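PDB 5GT5: pectate lyase from Paenibacillus sp. 0602, which cleaves polygalacturonate by eliminative lysis, probably with calcium, and probably also acts on methylated pectins in an endo fashion. Local coordinates for residues M55-L60 with N108-K113. The protein carries 1 engineered substitution. Residues are numbered along the deposited sequence; the frame is centred on the assembly and turned at random.
Sequences MNDLNL and NGSKIK
The carboxylate of Asp57 and the carboxamide of Asn59 are the flat groups that meet 108-113. Strands 58-59 and 111-113 are paired in parallel on successive coils of the parallel beta-helix of polysaccharide lyase family 1, and strand 131-133 continues the ladder. Lys111 N reaches Asp57 OD1 (2.9 Å) from above the carboxylate plane, 47° out of it; CB and CG of Lys111 lie over that same face, CB 3.7 Å from OD1. Close to the plane, a water bridging to Gly109 O donates to Asp57 OD1 (2.9 Å). At the Asn59 amide, OD1 takes a weak hydrogen bond from Lys113 NZ at 2.8 Å. Leu58 N donates to Lys111 O (2.8 Å, 173°), Leu58 O accepts from Lys113 N, and Leu60 N closes the run on Lys113 O. Asp57 suits the strand's entry, because its carboxylate takes up an amide N-H just before this ladder begins. Small Ser110 fits against the Asn56 backbone, OG 3.3 Å from Asn56 C, and OG also meets a water. Leucine and isoleucine suit the buried face: Leu58 and Ile112 lie side by side, and Leu60 CD1 rests on Ile112 CG2 at 3.8 Å, with helix 36-43 against Leu60. On the partly exposed face, Lys113 bends at chi3 (-89°), bringing CE tightly against Asn59 OD1. Its length also lets NZ bond weakly to a water that donates to Asp57 OD2 at 2.7 Å.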
ATOM      1  N   MET A  55      16.587 -17.984 -15.548  1.00  7.93           N
ATOM      2  CA  MET A  55      16.837 -19.391 -15.853  1.00  7.94           C
ATOM      3  C   MET A  55      18.274 -19.821 -15.583  1.00  9.75           C
ATOM      4  O   MET A  55      18.555 -21.024 -15.469  1.00 10.20           O
ATOM      5  CB  MET A  55      16.503 -19.663 -17.338  1.00  7.27           C
ATOM      6  CG  MET A  55      15.057 -19.292 -17.739  1.00  8.81           C
ATOM      7  SD  MET A  55      13.838 -20.118 -16.736  1.00  9.44           S
ATOM      8  CE  MET A  55      14.051 -21.816 -17.332  1.00 10.10           C
ATOM      9  N   ASN A  56      19.174 -18.854 -15.523  1.00  7.80           N
ATOM     10  CA  ASN A  56      20.601 -19.134 -15.357  1.00  8.49           C
ATOM     11  C   ASN A  56      21.277 -17.887 -14.809  1.00  8.51           C
ATOM     12  O   ASN A  56      20.640 -16.832 -14.728  1.00  7.34           O
ATOM     13  CB  ASN A  56      21.227 -19.568 -16.696  1.00 10.62           C
ATOM     14  CG  ASN A  56      20.782 -18.696 -17.877  1.00  8.49           C
ATOM     15  OD1 ASN A  56      19.995 -19.146 -18.703  1.00 10.23           O
ATOM     16  ND2 ASN A  56      21.275 -17.457 -17.963  1.00  8.82           N
ATOM     17  N   ASP A  57      22.545 -17.984 -14.428  1.00 10.10           N
ATOM     18  CA  ASP A  57      23.278 -16.796 -14.018  1.00  8.60           C
ATOM     19  C   ASP A  57      23.227 -15.733 -15.110  1.00 10.23           C
ATOM     20  O   ASP A  57      23.272 -16.057 -16.310  1.00  9.49           O
ATOM     21  CB  ASP A  57      24.760 -17.094 -13.723  1.00 11.15           C
ATOM     22  CG  ASP A  57      24.977 -18.054 -12.562  1.00 15.41           C
ATOM     23  OD1 ASP A  57      24.027 -18.356 -11.816  1.00  9.60           O
ATOM     24  OD2 ASP A  57      26.139 -18.533 -12.407  1.00 13.84           O
ATOM     25  N   LEU A  58      23.147 -14.476 -14.690  1.00  8.22           N
ATOM     26  CA  LEU A  58      23.134 -13.352 -15.621  1.00  7.95           C
ATOM     27  C   LEU A  58      24.289 -12.404 -15.381  1.00  8.49           C
ATOM     28  O   LEU A  58      24.532 -11.943 -14.237  1.00  8.91           O
ATOM     29  CB  LEU A  58      21.815 -12.574 -15.540  1.00  9.16           C
ATOM     30  CG  LEU A  58      20.528 -13.326 -15.911  1.00  8.33           C
ATOM     31  CD1 LEU A  58      19.342 -12.415 -15.702  1.00 10.81           C
ATOM     32  CD2 LEU A  58      20.601 -13.793 -17.370  1.00  7.79           C
ATOM     33  N   ASN A  59      25.027 -12.112 -16.447  1.00  9.09           N
ATOM     34  CA  ASN A  59      26.146 -11.174 -16.408  1.00  8.18           C
ATOM     35  C   ASN A  59      25.682  -9.900 -17.057  1.00 10.22           C
ATOM     36  O   ASN A  59      25.566  -9.811 -18.291  1.00 12.48           O
ATOM     37  CB  ASN A  59      27.317 -11.797 -17.166  1.00  9.91           C
ATOM     38  CG  ASN A  59      27.814 -13.020 -16.474  1.00 12.67           C
ATOM     39  OD1 ASN A  59      28.175 -12.947 -15.312  1.00 17.06           O
ATOM     40  ND2 ASN A  59      27.762 -14.166 -17.143  1.00 15.07           N
ATOM     41  N   LEU A  60      25.361  -8.915 -16.222  1.00  8.74           N
ATOM     42  CA  LEU A  60      24.528  -7.801 -16.653  1.00  9.46           C
ATOM     43  C   LEU A  60      25.257  -6.452 -16.748  1.00  9.32           C
ATOM     44  O   LEU A  60      24.638  -5.390 -16.769  1.00  9.40           O
ATOM     45  CB  LEU A  60      23.291  -7.698 -15.731  1.00  7.91           C
ATOM     46  CG  LEU A  60      22.409  -8.939 -15.679  1.00  8.12           C
ATOM     47  CD1 LEU A  60      21.283  -8.738 -14.671  1.00 10.49           C
ATOM     48  CD2 LEU A  60      21.842  -9.253 -17.079  1.00 12.31           C
ATOM     49  N   ASN A 108      16.834 -22.299  -9.033  1.00  9.20           N
ATOM     50  CA  ASN A 108      17.984 -22.920  -8.369  1.00 12.29           C
ATOM     51  C   ASN A 108      19.080 -21.962  -7.933  1.00 13.39           C
ATOM     52  O   ASN A 108      20.265 -22.316  -7.869  1.00 16.89           O
ATOM     53  CB  ASN A 108      18.549 -24.075  -9.200  1.00 24.36           C
ATOM     54  CG  ASN A 108      17.631 -25.279  -9.212  1.00 30.42           C
ATOM     55  OD1 ASN A 108      17.464 -25.969  -8.199  1.00 43.15           O
ATOM     56  ND2 ASN A 108      17.032 -25.538 -10.354  1.00 25.65           N
ATOM     57  N   GLY A 109      18.690 -20.742  -7.614  1.00  8.08           N
ATOM     58  CA  GLY A 109      19.638 -19.815  -7.016  1.00  8.83           C
ATOM     59  C   GLY A 109      20.588 -19.194  -8.013  1.00  7.83           C
ATOM     60  O   GLY A 109      21.780 -19.072  -7.720  1.00 10.19           O
ATOM     61  N   SER A 110      20.087 -18.795  -9.178  1.00  7.63           N
ATOM     62  CA  SER A 110      20.891 -18.103 -10.177  1.00  8.91           C
ATOM     63  C   SER A 110      21.441 -16.785  -9.640  1.00  8.26           C
ATOM     64  O   SER A 110      20.842 -16.141  -8.769  1.00  8.71           O
ATOM     65  CB  SER A 110      20.052 -17.805 -11.422  1.00  9.88           C
ATOM     66  OG  SER A 110      19.706 -19.023 -12.106  1.00 11.73           O
ATOM     67  N   LYS A 111      22.578 -16.382 -10.190  1.00  8.95           N
ATOM     68  CA  LYS A 111      23.296 -15.168  -9.790  1.00  8.11           C
ATOM     69  C   LYS A 111      22.997 -13.994 -10.705  1.00 10.39           C
ATOM     70  O   LYS A 111      22.871 -14.154 -11.935  1.00 12.29           O
ATOM     71  CB  LYS A 111      24.811 -15.410  -9.782  1.00 10.03           C
ATOM     72  CG  LYS A 111      25.261 -16.444  -8.769  1.00 13.85           C
ATOM     73  CD  LYS A 111      26.757 -16.684  -8.885  1.00 18.53           C
ATOM     74  CE  LYS A 111      27.175 -17.831  -7.989  1.00 26.40           C
ATOM     75  NZ  LYS A 111      28.655 -17.919  -7.893  1.00 38.65           N
ATOM     76  N   ILE A 112      22.879 -12.817 -10.109  1.00  8.24           N
ATOM     77  CA  ILE A 112      22.740 -11.542 -10.806  1.00  8.25           C
ATOM     78  C   ILE A 112      24.037 -10.782 -10.576  1.00  9.88           C
ATOM     79  O   ILE A 112      24.328 -10.408  -9.430  1.00  8.63           O
ATOM     80  CB  ILE A 112      21.582 -10.712 -10.213  1.00  8.28           C
ATOM     81  CG1 ILE A 112      20.252 -11.492 -10.298  1.00 14.64           C
ATOM     82  CG2 ILE A 112      21.448  -9.347 -10.898  1.00 11.50           C
ATOM     83  CD1 ILE A 112      19.834 -11.803 -11.695  1.00 18.23           C
ATOM     84  N   LYS A 113      24.825 -10.566 -11.628  1.00  8.40           N
ATOM     85  CA  LYS A 113      26.173  -9.984 -11.513  1.00  5.28           C
ATOM     86  C   LYS A 113      26.314  -8.698 -12.301  1.00  7.58           C
ATOM     87  O   LYS A 113      25.757  -8.567 -13.395  1.00  7.65           O
ATOM     88  CB  LYS A 113      27.226 -10.986 -11.993  1.00  8.63           C
ATOM     89  CG  LYS A 113      27.340 -12.227 -11.130  1.00 11.54           C
ATOM     90  CD  LYS A 113      28.596 -13.048 -11.524  1.00 28.21           C
ATOM     91  CE  LYS A 113      28.271 -14.042 -12.601  1.00 42.17           C
ATOM     92  NZ  LYS A 113      29.489 -14.461 -13.407  1.00 18.40           N
TER
HETATM   93  O   HOH W   1      28.352 -17.041 -12.895  1.00 21.69           O
HETATM   94  O   HOH W   2      21.923 -20.826 -12.524  1.00 23.30           O
HETATM   95  O   HOH W   3      24.061 -19.840  -9.310  1.00 26.25           O
HETATM   96  O   HOH W   4      28.505 -16.685 -15.870  1.00 25.95           O